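Side-chain contact in 2OG-Fe dioxygenase family protein (Methylibium petroleiphilum, PDB 3PL0), which is of uncharacterised function but probably acts as a dioxygenase of the iron- and 2-oxoglutarate-dependent family, with a cupin-type double-stranded beta-helix fold: residues P48-L53 / D239-T244. Sequence-based numbering, arbitrary orientation.
Sequences PYWEEL and DTLVLT
The indole of Trp50 turns its edge to Thr240 and Leu241 of segment 239-244: Thr240 O lies near the ring plane beside the pyrrole nitrogen, and Leu241 CB stands 3.9 Å from Trp50 CZ2 on the same rim; Asp239 CB approaches obliquely instead, 3.5 Å from Trp50 CD1. The one hydrogen bond of the contact runs from Trp50 NE1 to Thr240 O at 3.0 Å, bent at the hydrogen to 145°. The indole nitrogen sits above the carbonyl plane, and NE1 also makes a weak hydrogen bond to Phe149 O of the neighbouring strand 141-152. The side chains of Asp239 and Trp50 run alongside each other but head opposite ways, with the carboxylate plane turned 45° from the ring. Asp239 CG stands anti to its own carbonyl carbon (chi1 -64°), which leaves the carboxylate alongside Trp50 CB and CD1. Its charge is answered by Arg150, which salt-bridges both Asp239 OD1 and Glu51 OE1 and so probably eases the repulsion between the two acids. A leucine in place of Trp50 would probably leave Thr240 O without its indole donor and open a gap beside Leu241. Pro148 and Ile178, from the strands flanking 237-246, and Met114 of helix 112-115 also touch the indole. The tryptophan thus joins the 3-10 segment 48-51 to the antiparallel sheet of a cupin, or double-stranded beta-helix, fold.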
loop_
_atom_site.group_PDB
_atom_site.type_symbol
_atom_site.label_atom_id
_atom_site.label_comp_id
_atom_site.label_asym_id
_atom_site.label_seq_id
_atom_site.Cartn_x
_atom_site.Cartn_y
_atom_site.Cartn_z
ATOM N N PRO A 48 10.115 -2.681 13.467
ATOM C CA PRO A 48 9.523 -2.865 14.788
ATOM C C PRO A 48 8.145 -2.205 15.017
ATOM O O PRO A 48 7.407 -2.640 15.943
ATOM C CB PRO A 48 10.582 -2.287 15.734
ATOM C CG PRO A 48 11.868 -2.395 14.974
ATOM C CD PRO A 48 11.528 -2.257 13.541
ATOM N N TYR A 49 7.774 -1.218 14.199
ATOM C CA TYR A 49 6.495 -0.534 14.362
ATOM C C TYR A 49 5.330 -1.418 13.991
ATOM O O TYR A 49 4.247 -1.235 14.499
ATOM C CB TYR A 49 6.465 0.802 13.592
ATOM C CG TYR A 49 7.528 1.719 14.142
ATOM C CD1 TYR A 49 7.324 2.402 15.329
ATOM C CD2 TYR A 49 8.791 1.787 13.545
ATOM C CE1 TYR A 49 8.328 3.204 15.873
ATOM C CE2 TYR A 49 9.794 2.564 14.067
ATOM C CZ TYR A 49 9.555 3.271 15.252
ATOM O OH TYR A 49 10.555 4.060 15.767
ATOM N N TRP A 50 5.555 -2.410 13.136
ATOM C CA TRP A 50 4.514 -3.407 12.859
ATOM C C TRP A 50 4.189 -4.307 14.090
ATOM O O TRP A 50 3.228 -5.031 14.051
ATOM C CB TRP A 50 4.852 -4.255 11.615
ATOM C CG TRP A 50 4.357 -3.616 10.401
ATOM C CD1 TRP A 50 3.239 -3.945 9.728
ATOM C CD2 TRP A 50 4.896 -2.459 9.748
ATOM N NE1 TRP A 50 3.034 -3.082 8.682
ATOM C CE2 TRP A 50 4.045 -2.163 8.668
ATOM C CE3 TRP A 50 6.043 -1.675 9.943
ATOM C CZ2 TRP A 50 4.284 -1.108 7.785
ATOM C CZ3 TRP A 50 6.272 -0.608 9.081
ATOM C CH2 TRP A 50 5.380 -0.340 8.003
ATOM N N GLU A 51 4.959 -4.231 15.178
ATOM C CA GLU A 51 4.571 -4.936 16.409
ATOM C C GLU A 51 3.664 -4.068 17.302
ATOM O O GLU A 51 3.212 -4.528 18.352
ATOM C CB GLU A 51 5.802 -5.367 17.205
ATOM C CG GLU A 51 6.809 -6.138 16.413
ATOM C CD GLU A 51 6.229 -7.415 15.828
ATOM O OE1 GLU A 51 5.312 -8.020 16.449
ATOM O OE2 GLU A 51 6.682 -7.803 14.725
ATOM N N GLU A 52 3.378 -2.831 16.885
ATOM C CA GLU A 52 2.668 -1.871 17.736
ATOM C C GLU A 52 1.523 -1.193 17.020
ATOM O O GLU A 52 1.209 -0.034 17.320
ATOM C CB GLU A 52 3.628 -0.786 18.176
ATOM C CG GLU A 52 4.812 -1.277 19.000
ATOM C CD GLU A 52 5.713 -0.115 19.432
ATOM O OE1 GLU A 52 5.845 0.886 18.676
ATOM O OE2 GLU A 52 6.285 -0.195 20.540
ATOM N N LEU A 53 0.911 -1.870 16.047
ATOM C CA LEU A 53 -0.212 -1.274 15.361
ATOM C C LEU A 53 -1.459 -1.428 16.239
ATOM O O LEU A 53 -1.534 -2.353 17.059
ATOM C CB LEU A 53 -0.393 -1.880 13.959
ATOM C CG LEU A 53 0.785 -1.733 13.011
ATOM C CD1 LEU A 53 0.528 -2.551 11.713
ATOM C CD2 LEU A 53 1.124 -0.277 12.700
ATOM N N ASP A 239 2.173 -8.549 7.027
ATOM C CA ASP A 239 2.421 -7.139 7.188
ATOM C C ASP A 239 2.657 -6.485 5.858
ATOM O O ASP A 239 3.469 -6.965 5.076
ATOM C CB ASP A 239 3.704 -6.934 8.015
ATOM C CG ASP A 239 3.569 -7.479 9.451
ATOM O OD1 ASP A 239 2.440 -7.523 9.942
ATOM O OD2 ASP A 239 4.584 -7.827 10.073
ATOM N N THR A 240 1.961 -5.367 5.645
ATOM C CA THR A 240 2.061 -4.546 4.449
ATOM C C THR A 240 1.993 -3.059 4.855
ATOM O O THR A 240 1.616 -2.678 6.020
ATOM C CB THR A 240 0.906 -4.826 3.486
ATOM O OG1 THR A 240 -0.345 -4.791 4.189
ATOM C CG2 THR A 240 1.051 -6.154 2.793
ATOM N N LEU A 241 2.366 -2.218 3.901
ATOM C CA LEU A 241 2.199 -0.775 3.983
ATOM C C LEU A 241 1.544 -0.301 2.720
ATOM O O LEU A 241 2.136 -0.473 1.658
ATOM C CB LEU A 241 3.550 -0.103 4.081
ATOM C CG LEU A 241 3.533 1.428 4.082
ATOM C CD1 LEU A 241 2.756 2.018 5.285
ATOM C CD2 LEU A 241 4.978 1.906 4.072
ATOM N N VAL A 242 0.368 0.318 2.817
ATOM C CA VAL A 242 -0.296 0.890 1.647
ATOM C C VAL A 242 -0.122 2.409 1.641
ATOM O O VAL A 242 -0.436 3.087 2.635
ATOM C CB VAL A 242 -1.786 0.523 1.603
ATOM C CG1 VAL A 242 -2.508 1.234 0.402
ATOM C CG2 VAL A 242 -1.943 -1.036 1.554
ATOM N N LEU A 243 0.406 2.941 0.548
ATOM C CA LEU A 243 0.589 4.387 0.380
ATOM C C LEU A 243 -0.278 4.818 -0.787
ATOM O O LEU A 243 -0.236 4.193 -1.873
ATOM C CB LEU A 243 2.060 4.744 0.112
ATOM C CG LEU A 243 3.144 4.362 1.145
ATOM C CD1 LEU A 243 4.596 4.579 0.615
ATOM C CD2 LEU A 243 2.929 5.095 2.452
ATOM N N THR A 244 -1.100 5.844 -0.598
ATOM C CA THR A 244 -1.891 6.322 -1.681
ATOM C C THR A 244 -1.471 7.744 -2.021
ATOM O O THR A 244 -1.176 8.559 -1.133
ATOM C CB THR A 244 -3.392 6.267 -1.375
ATOM O OG1 THR A 244 -3.689 7.144 -0.296
ATOM C CG2 THR A 244 -3.820 4.861 -1.032
#